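Local structure of putative uncharacterized protein (Chaetomium thermophilum, 4XRI) at residues V536-A541 and Q591-R596; T511-V516 and E532-F537; Q558-T563 and T584-V589. The protein probably carries proteinaceous cargo into the nucleus as an importin-beta transport receptor, a flexible HEAT-repeat protein that is likely to bind a small GTPase. The protein carries 2 engineered substitutions. One frame throughout, in Å; residues are numbered along the deposited sequence.

Contact 1 of 3, residues V536-A541 and Q591-R596; sequences VFVQNA and QATVQR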
loop_
_atom_site.group_PDB
_atom_site.type_symbol
_atom_site.label_atom_id
_atom_site.label_comp_id
_atom_site.label_asym_id
_atom_site.label_seq_id
_atom_site.Cartn_x
_atom_site.Cartn_y
_atom_site.Cartn_z
ATOM N N VAL A 536 -10.192 -8.451 19.333
ATOM C CA VAL A 536 -10.273 -9.653 18.508
ATOM C C VAL A 536 -10.822 -10.841 19.299
ATOM O O VAL A 536 -11.558 -11.670 18.759
ATOM C CB VAL A 536 -8.889 -10.008 17.920
ATOM C CG1 VAL A 536 -8.926 -11.348 17.203
ATOM C CG2 VAL A 536 -8.424 -8.910 16.976
ATOM N N PHE A 537 -10.472 -10.913 20.579
ATOM C CA PHE A 537 -11.029 -11.935 21.462
ATOM C C PHE A 537 -12.544 -11.788 21.567
ATOM O O PHE A 537 -13.277 -12.777 21.555
ATOM C CB PHE A 537 -10.395 -11.857 22.853
ATOM C CG PHE A 537 -9.243 -12.804 23.050
ATOM C CD1 PHE A 537 -7.993 -12.518 22.526
ATOM C CD2 PHE A 537 -9.411 -13.975 23.767
ATOM C CE1 PHE A 537 -6.934 -13.387 22.711
ATOM C CE2 PHE A 537 -8.359 -14.845 23.956
ATOM C CZ PHE A 537 -7.118 -14.552 23.426
ATOM N N VAL A 538 -13.004 -10.545 21.660
ATOM C CA VAL A 538 -14.430 -10.251 21.747
ATOM C C VAL A 538 -15.149 -10.609 20.456
ATOM O O VAL A 538 -16.193 -11.265 20.479
ATOM C CB VAL A 538 -14.683 -8.763 22.065
ATOM C CG1 VAL A 538 -16.143 -8.405 21.824
ATOM C CG2 VAL A 538 -14.284 -8.458 23.494
ATOM N N GLN A 539 -14.586 -10.169 19.333
ATOM C CA GLN A 539 -15.160 -10.437 18.016
ATOM C C GLN A 539 -15.427 -11.925 17.800
ATOM O O GLN A 539 -16.452 -12.305 17.234
ATOM C CB GLN A 539 -14.237 -9.918 16.907
ATOM C CG GLN A 539 -14.077 -8.408 16.861
ATOM C CD GLN A 539 -13.104 -7.965 15.785
ATOM O OE1 GLN A 539 -12.741 -8.742 14.902
ATOM N NE2 GLN A 539 -12.668 -6.712 15.858
ATOM N N ASN A 540 -14.502 -12.758 18.265
ATOM C CA ASN A 540 -14.564 -14.194 18.031
ATOM C C ASN A 540 -15.093 -14.987 19.223
ATOM O O ASN A 540 -14.940 -16.209 19.283
ATOM C CB ASN A 540 -13.178 -14.715 17.657
ATOM C CG ASN A 540 -12.648 -14.101 16.378
ATOM O OD1 ASN A 540 -12.940 -14.578 15.283
ATOM N ND2 ASN A 540 -11.864 -13.036 16.510
ATOM N N ALA A 541 -15.716 -14.294 20.170
ATOM C CA ALA A 541 -16.214 -14.940 21.378
ATOM C C ALA A 541 -17.471 -15.753 21.090
ATOM O O ALA A 541 -18.263 -15.403 20.216
ATOM C CB ALA A 541 -16.490 -13.902 22.454
ATOM N N GLN A 591 -16.663 -0.964 20.379
ATOM C CA GLN A 591 -17.270 -1.341 19.106
ATOM C C GLN A 591 -17.409 -2.856 18.976
ATOM O O GLN A 591 -18.430 -3.356 18.501
ATOM C CB GLN A 591 -16.444 -0.784 17.944
ATOM C CG GLN A 591 -17.001 -1.089 16.562
ATOM C CD GLN A 591 -16.063 -0.656 15.452
ATOM O OE1 GLN A 591 -15.173 0.167 15.663
ATOM N NE2 GLN A 591 -16.251 -1.218 14.263
ATOM N N ALA A 592 -16.382 -3.576 19.420
ATOM C CA ALA A 592 -16.371 -5.033 19.359
ATOM C C ALA A 592 -17.470 -5.635 20.229
ATOM O O ALA A 592 -18.181 -6.546 19.803
ATOM C CB ALA A 592 -15.012 -5.570 19.778
ATOM N N THR A 593 -17.613 -5.112 21.445
ATOM C CA THR A 593 -18.626 -5.605 22.371
ATOM C C THR A 593 -20.030 -5.280 21.874
ATOM O O THR A 593 -20.956 -6.071 22.051
ATOM C CB THR A 593 -18.448 -5.016 23.783
ATOM O OG1 THR A 593 -18.559 -3.589 23.728
ATOM C CG2 THR A 593 -17.089 -5.398 24.359
ATOM N N VAL A 594 -20.186 -4.114 21.254
ATOM C CA VAL A 594 -21.480 -3.710 20.718
ATOM C C VAL A 594 -21.925 -4.656 19.608
ATOM O O VAL A 594 -23.040 -5.186 19.640
ATOM C CB VAL A 594 -21.454 -2.267 20.173
ATOM C CG1 VAL A 594 -22.751 -1.957 19.440
ATOM C CG2 VAL A 594 -21.229 -1.265 21.306
ATOM N N GLN A 595 -21.044 -4.866 18.632
ATOM C CA GLN A 595 -21.322 -5.777 17.521
ATOM C C GLN A 595 -21.580 -7.200 18.004
ATOM O O GLN A 595 -22.492 -7.873 17.517
ATOM C CB GLN A 595 -20.165 -5.785 16.516
ATOM C CG GLN A 595 -20.018 -4.505 15.715
ATOM C CD GLN A 595 -19.013 -4.636 14.583
ATOM O OE1 GLN A 595 -18.155 -3.771 14.396
ATOM N NE2 GLN A 595 -19.120 -5.718 13.818
ATOM N N ARG A 596 -20.780 -7.645 18.966
ATOM C CA ARG A 596 -20.882 -9.007 19.469
ATOM C C ARG A 596 -22.175 -9.225 20.256
ATOM O O ARG A 596 -22.781 -10.294 20.186
ATOM C CB ARG A 596 -19.681 -9.348 20.349
ATOM C CG ARG A 596 -19.606 -10.819 20.715
ATOM C CD ARG A 596 -19.581 -11.688 19.469
ATOM N NE ARG A 596 -19.757 -13.104 19.785
ATOM C CZ ARG A 596 -20.931 -13.728 19.811
ATOM N NH1 ARG A 596 -22.045 -13.063 19.537
ATOM N NH2 ARG A 596 -20.991 -15.020 20.112
#
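The C-terminal end of helix 524-539 and the turn after it lie against residues 591-596 of helix 573-597, nearest at Gln539 and Ala592, whose CA atoms are 5.7 Å apart. Val538 makes the apolar part of the contact: its CG1, anti to the backbone N (chi1 166°), packs 3.7 Å from Ala592 CB and rests on the Ala592 carbonyl, with Thr593 CG2 and Arg596 CB at its flanks. Beyond it the arginine binds the chain leaving the helix. Arg596 bends at chi2 (57°), so that CG and CD pass along Val538 O and the guanidinium meets Ala541 O side-on. Arg596 NE and NH2 each donate to Ala541 O at 2.8 Å; the oxygen lies near the guanidinium plane, while both donors stand above the carbonyl plane. Arg596 NH2 also bonds Asn543 OD1, which helps fix the group's rotation. An alanine in place of Arg596 would remove both bonds to Ala541 O and the one to Asn543, and would probably loosen the turn after helix 524-539. Asn540, first to leave helical geometry, folds back through ND2 to Val536 O, 2.6 Å away. Helix 546-567 closes one flank through Leu552 on Val538, while helix 477-490 packs on Val536 and helix 625-640 on Val594.

Contact 2 of 3, residues T511-V516 and E532-F537; sequences TNLLTV and EVLSVF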
loop_
_atom_site.group_PDB
_atom_site.type_symbol
_atom_site.label_atom_id
_atom_site.label_comp_id
_atom_site.label_asym_id
_atom_site.label_seq_id
_atom_site.Cartn_x
_atom_site.Cartn_y
_atom_site.Cartn_z
ATOM N N THR A 511 -9.206 -10.801 31.610
ATOM C CA THR A 511 -8.607 -10.320 32.848
ATOM C C THR A 511 -7.153 -9.899 32.642
ATOM O O THR A 511 -6.732 -8.837 33.106
ATOM C CB THR A 511 -8.676 -11.396 33.948
ATOM O OG1 THR A 511 -9.992 -11.418 34.514
ATOM C CG2 THR A 511 -7.669 -11.109 35.041
ATOM N N ASN A 512 -6.393 -10.729 31.933
ATOM C CA ASN A 512 -4.989 -10.433 31.657
ATOM C C ASN A 512 -4.812 -9.181 30.804
ATOM O O ASN A 512 -3.949 -8.344 31.077
ATOM C CB ASN A 512 -4.316 -11.621 30.967
ATOM C CG ASN A 512 -4.126 -12.805 31.897
ATOM O OD1 ASN A 512 -4.200 -12.666 33.121
ATOM N ND2 ASN A 512 -3.876 -13.977 31.321
ATOM N N LEU A 513 -5.638 -9.057 29.771
ATOM C CA LEU A 513 -5.557 -7.927 28.857
ATOM C C LEU A 513 -6.003 -6.635 29.532
ATOM O O LEU A 513 -5.457 -5.568 29.263
ATOM C CB LEU A 513 -6.396 -8.200 27.608
ATOM C CG LEU A 513 -5.838 -9.321 26.733
ATOM C CD1 LEU A 513 -6.867 -9.780 25.718
ATOM C CD2 LEU A 513 -4.565 -8.856 26.039
ATOM N N LEU A 514 -6.995 -6.738 30.412
ATOM C CA LEU A 514 -7.447 -5.587 31.185
ATOM C C LEU A 514 -6.400 -5.177 32.217
ATOM O O LEU A 514 -6.290 -3.999 32.565
ATOM C CB LEU A 514 -8.782 -5.885 31.874
ATOM C CG LEU A 514 -10.038 -5.746 31.011
ATOM C CD1 LEU A 514 -11.274 -6.208 31.765
ATOM C CD2 LEU A 514 -10.196 -4.312 30.541
ATOM N N THR A 515 -5.625 -6.149 32.691
ATOM C CA THR A 515 -4.585 -5.879 33.677
ATOM C C THR A 515 -3.426 -5.108 33.059
ATOM O O THR A 515 -2.965 -4.115 33.615
ATOM C CB THR A 515 -4.045 -7.179 34.301
ATOM O OG1 THR A 515 -5.121 -7.904 34.911
ATOM C CG2 THR A 515 -2.980 -6.871 35.347
ATOM N N VAL A 516 -2.972 -5.560 31.896
ATOM C CA VAL A 516 -1.818 -4.957 31.239
ATOM C C VAL A 516 -2.152 -3.575 30.667
ATOM O O VAL A 516 -1.269 -2.729 30.517
ATOM C CB VAL A 516 -1.270 -5.882 30.118
ATOM C CG1 VAL A 516 -2.280 -6.042 28.998
ATOM C CG2 VAL A 516 0.059 -5.364 29.583
ATOM N N GLU A 532 -6.034 -4.148 21.073
ATOM C CA GLU A 532 -6.371 -4.776 19.798
ATOM C C GLU A 532 -6.649 -6.263 19.992
ATOM O O GLU A 532 -7.584 -6.808 19.409
ATOM C CB GLU A 532 -5.251 -4.582 18.776
ATOM C CG GLU A 532 -5.665 -4.926 17.357
ATOM C CD GLU A 532 -4.501 -4.921 16.380
ATOM O OE1 GLU A 532 -3.334 -4.841 16.824
ATOM O OE2 GLU A 532 -4.758 -5.000 15.160
ATOM N N VAL A 533 -5.832 -6.905 20.822
ATOM C CA VAL A 533 -6.017 -8.310 21.167
ATOM C C VAL A 533 -7.382 -8.528 21.801
ATOM O O VAL A 533 -8.131 -9.426 21.408
ATOM C CB VAL A 533 -4.927 -8.805 22.140
ATOM C CG1 VAL A 533 -5.175 -10.261 22.504
ATOM C CG2 VAL A 533 -3.556 -8.633 21.526
ATOM N N LEU A 534 -7.696 -7.694 22.785
ATOM C CA LEU A 534 -8.969 -7.757 23.487
ATOM C C LEU A 534 -10.142 -7.618 22.521
ATOM O O LEU A 534 -11.147 -8.320 22.643
ATOM C CB LEU A 534 -9.033 -6.669 24.560
ATOM C CG LEU A 534 -10.291 -6.637 25.428
ATOM C CD1 LEU A 534 -10.570 -8.020 26.000
ATOM C CD2 LEU A 534 -10.148 -5.612 26.540
ATOM N N SER A 535 -10.002 -6.710 21.562
ATOM C CA SER A 535 -11.017 -6.512 20.538
ATOM C C SER A 535 -11.271 -7.800 19.753
ATOM O O SER A 535 -12.417 -8.187 19.539
ATOM C CB SER A 535 -10.603 -5.389 19.583
ATOM O OG SER A 535 -11.507 -5.295 18.495
ATOM N N VAL A 536 -10.192 -8.451 19.333
ATOM C CA VAL A 536 -10.273 -9.653 18.508
ATOM C C VAL A 536 -10.822 -10.841 19.299
ATOM O O VAL A 536 -11.558 -11.670 18.759
ATOM C CB VAL A 536 -8.889 -10.008 17.920
ATOM C CG1 VAL A 536 -8.926 -11.348 17.203
ATOM C CG2 VAL A 536 -8.424 -8.910 16.976
ATOM N N PHE A 537 -10.472 -10.913 20.579
ATOM C CA PHE A 537 -11.029 -11.935 21.462
ATOM C C PHE A 537 -12.544 -11.788 21.567
ATOM O O PHE A 537 -13.277 -12.777 21.555
ATOM C CB PHE A 537 -10.395 -11.857 22.853
ATOM C CG PHE A 537 -9.243 -12.804 23.050
ATOM C CD1 PHE A 537 -7.993 -12.518 22.526
ATOM C CD2 PHE A 537 -9.411 -13.975 23.767
ATOM C CE1 PHE A 537 -6.934 -13.387 22.711
ATOM C CE2 PHE A 537 -8.359 -14.845 23.956
ATOM C CZ PHE A 537 -7.118 -14.552 23.426
#
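Two successive helices of the importin-beta superhelix, 503-516 and 524-539, pack here as an antiparallel hairpin, the kind of pairing from which HEAT-repeat solenoids are built. The segments' axes approach to 9.9 Å, with 156° between their directions, and the backbones are nearest at Leu513 and Leu534. No hydrogen bond crosses the interface; it is held by the fit of aliphatic groups, with one leucine doing most of the work.

Leu513 places CG anti to its own carbonyl carbon, beside the backbone N (chi1 -68°), and sends its forked end across to the partner helix. Its CD1 sits 3.7 Å from Val533 CG1 and equally close to the CA of Leu534, so this methyl lies directly against the backbone of the second helix. The other branch, CD2, stays on the valine, 3.9 Å from Val533 CB. Leucine and valine cross at about a right angle, and Val533, with CG1 anti to its backbone N, turns that one methyl to both ends of the fork. One turn along the second helix from Val533, the Phe537 ring is a looser neighbour of Leu513 CD1, its own CD1 4.4 Å away and oblique.

A second, lighter touch lies alongside. Leu514 starts out along the flank of its helix, but its end swings inward until CD2 is 4.2 Å from Leu534 CD2. The latter side chain has CG anti to the backbone N and also offers CB to Leu513 CD1.

Helix 455-472 shields one side of the hairpin, with Phe467 and Leu470 against Leu513, and helix 477-490 brings Cys481 onto Val533. From the following pair, helix 573-597 packs Val589 on Leu534.

Contact 3 of 3, residues Q558-T563 and T584-V589; sequences QRLEET and TSLCTV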
loop_
_atom_site.group_PDB
_atom_site.type_symbol
_atom_site.label_atom_id
_atom_site.label_comp_id
_atom_site.label_asym_id
_atom_site.label_seq_id
_atom_site.Cartn_x
_atom_site.Cartn_y
_atom_site.Cartn_z
ATOM N N GLN A 558 -16.481 2.621 31.489
ATOM C CA GLN A 558 -15.956 3.332 32.650
ATOM C C GLN A 558 -14.613 3.997 32.336
ATOM O O GLN A 558 -14.376 5.149 32.705
ATOM C CB GLN A 558 -15.812 2.369 33.832
ATOM C CG GLN A 558 -15.551 3.042 35.162
ATOM C CD GLN A 558 -15.629 2.071 36.329
ATOM O OE1 GLN A 558 -16.021 0.912 36.168
ATOM N NE2 GLN A 558 -15.255 2.542 37.513
ATOM N N ARG A 559 -13.749 3.263 31.641
ATOM C CA ARG A 559 -12.443 3.776 31.232
ATOM C C ARG A 559 -12.569 4.910 30.221
ATOM O O ARG A 559 -11.816 5.885 30.274
ATOM C CB ARG A 559 -11.583 2.650 30.649
ATOM C CG ARG A 559 -11.123 1.625 31.677
ATOM C CD ARG A 559 -10.108 0.663 31.084
ATOM N NE ARG A 559 -9.695 -0.342 32.060
ATOM C CZ ARG A 559 -8.760 -1.262 31.848
ATOM N NH1 ARG A 559 -8.119 -1.306 30.687
ATOM N NH2 ARG A 559 -8.461 -2.136 32.802
ATOM N N LEU A 560 -13.521 4.776 29.302
ATOM C CA LEU A 560 -13.809 5.826 28.331
ATOM C C LEU A 560 -14.247 7.113 29.020
ATOM O O LEU A 560 -13.785 8.203 28.680
ATOM C CB LEU A 560 -14.887 5.363 27.346
ATOM C CG LEU A 560 -14.399 4.765 26.025
ATOM C CD1 LEU A 560 -15.572 4.218 25.222
ATOM C CD2 LEU A 560 -13.651 5.825 25.233
ATOM N N GLU A 561 -15.145 6.972 29.988
ATOM C CA GLU A 561 -15.616 8.102 30.783
ATOM C C GLU A 561 -14.474 8.784 31.530
ATOM O O GLU A 561 -14.462 10.006 31.687
ATOM C CB GLU A 561 -16.691 7.645 31.774
ATOM C CG GLU A 561 -18.000 7.243 31.119
ATOM C CD GLU A 561 -18.913 6.468 32.052
ATOM O OE1 GLU A 561 -18.457 6.089 33.152
ATOM O OE2 GLU A 561 -20.084 6.236 31.684
ATOM N N GLU A 562 -13.508 7.988 31.976
ATOM C CA GLU A 562 -12.386 8.506 32.749
ATOM C C GLU A 562 -11.384 9.295 31.899
ATOM O O GLU A 562 -10.564 10.038 32.435
ATOM C CB GLU A 562 -11.675 7.360 33.473
ATOM C CG GLU A 562 -12.418 6.878 34.710
ATOM C CD GLU A 562 -11.892 5.562 35.254
ATOM O OE1 GLU A 562 -10.975 4.985 34.636
ATOM O OE2 GLU A 562 -12.401 5.103 36.300
ATOM N N THR A 563 -11.459 9.144 30.579
ATOM C CA THR A 563 -10.571 9.887 29.683
ATOM C C THR A 563 -11.011 11.336 29.517
ATOM O O THR A 563 -10.241 12.177 29.047
ATOM C CB THR A 563 -10.491 9.249 28.279
ATOM O OG1 THR A 563 -11.755 9.370 27.617
ATOM C CG2 THR A 563 -10.098 7.780 28.366
ATOM N N THR A 584 -9.057 5.929 21.227
ATOM C CA THR A 584 -9.246 5.196 19.978
ATOM C C THR A 584 -9.261 3.691 20.226
ATOM O O THR A 584 -10.073 2.960 19.654
ATOM C CB THR A 584 -8.146 5.531 18.951
ATOM O OG1 THR A 584 -8.201 6.926 18.631
ATOM C CG2 THR A 584 -8.343 4.727 17.678
ATOM N N SER A 585 -8.353 3.234 21.084
ATOM C CA SER A 585 -8.279 1.823 21.440
ATOM C C SER A 585 -9.530 1.386 22.200
ATOM O O SER A 585 -10.081 0.314 21.948
ATOM C CB SER A 585 -7.031 1.541 22.279
ATOM O OG SER A 585 -5.848 1.734 21.523
ATOM N N LEU A 586 -9.967 2.224 23.134
ATOM C CA LEU A 586 -11.142 1.927 23.945
ATOM C C LEU A 586 -12.413 1.902 23.102
ATOM O O LEU A 586 -13.317 1.105 23.353
ATOM C CB LEU A 586 -11.279 2.946 25.078
ATOM C CG LEU A 586 -10.330 2.745 26.261
ATOM C CD1 LEU A 586 -10.375 3.940 27.198
ATOM C CD2 LEU A 586 -10.684 1.467 27.006
ATOM N N CYS A 587 -12.478 2.780 22.105
ATOM C CA CYS A 587 -13.608 2.795 21.184
ATOM C C CYS A 587 -13.623 1.528 20.340
ATOM O O CYS A 587 -14.688 0.993 20.031
ATOM C CB CYS A 587 -13.564 4.033 20.281
ATOM S SG CYS A 587 -14.103 5.570 21.073
ATOM N N THR A 588 -12.437 1.055 19.969
ATOM C CA THR A 588 -12.303 -0.166 19.182
ATOM C C THR A 588 -12.858 -1.372 19.933
ATOM O O THR A 588 -13.596 -2.179 19.373
ATOM C CB THR A 588 -10.832 -0.433 18.806
ATOM O OG1 THR A 588 -10.380 0.577 17.896
ATOM C CG2 THR A 588 -10.682 -1.803 18.150
ATOM N N VAL A 589 -12.500 -1.484 21.207
ATOM C CA VAL A 589 -12.990 -2.565 22.051
ATOM C C VAL A 589 -14.490 -2.432 22.279
ATOM O O VAL A 589 -15.227 -3.414 22.187
ATOM C CB VAL A 589 -12.274 -2.594 23.417
ATOM C CG1 VAL A 589 -12.833 -3.713 24.275
ATOM C CG2 VAL A 589 -10.776 -2.767 23.230
#
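Leu586 is the central side chain of this antiparallel helix pair, a HEAT-type hairpin formed by helices 546-567 and 573-597, whose local axes approach to 9.9 Å at 153°. Its CG stands anti to the carbonyl carbon (chi1 -77°), and the two methyls reach onto Arg559, Leu560 and Thr563. CD1 comes to 3.9 Å from Arg559 C and meets Thr563 CG2 tip to tip, whereas CD2 lies against the aliphatic root of the arginine, 3.9 Å from Arg559 CB. Arginine and leucine cross nearly perpendicularly.

Leu560 slides past Leu586 in the opposite direction, its CG and CD2 both 3.7 Å from Leu586 CB. Its first torsion, -95°, lies away from the usual staggered values, and CD2 thereby sits over that CB while also grazing Cys587 SG at 4.2 Å.

A second shell steadies these groups. The Arg559 chain runs extended from CG to NE and carries its charge away from the apolar seam; there, at the chain's end, NH2 bonds Leu514 O and NH1 reaches Thr517 OG1 and Tyr531 OH. Three oxygens, from the end of helix 503-516, the residue after it and helix 524-539, thus hold the guanidinium. Tyr531 also packs on Leu586, and helix 605-616 supports the other flank through Ile615 on Leu560 and Leu612 on Cys587. Thr563 has its hydroxyl in the crowded position between backbone N and carbonyl carbon, which turns CG2 to the leucine; the hydroxyl, also paired with Gln583 NE2, donates to Leu560 O over 2.6 Å, in the carbonyl plane and on a lone pair.

Overall arrangement
Following the chain from the N terminus, contact 2 closes first, bringing 532-537 of helix 524-539 back on 511-516 of helix 503-516, with 15 residues between the two segments. That same helix 524-539 then opens contact 1, which shares Val536 and Phe537 with contact 2 and closes only when helix 573-597 nears its end. Contact 3 nests inside this longer loop, pairing helix 546-567 with helix 573-597. Contacts 2 and 3 are therefore two hairpins in series, and contact 1 ties the second helix of one to the second helix of the next. Contact 2 also touches contact 3 directly by packing of Ser535 on Thr588, and the three centres lie about 11 to 15 Å apart.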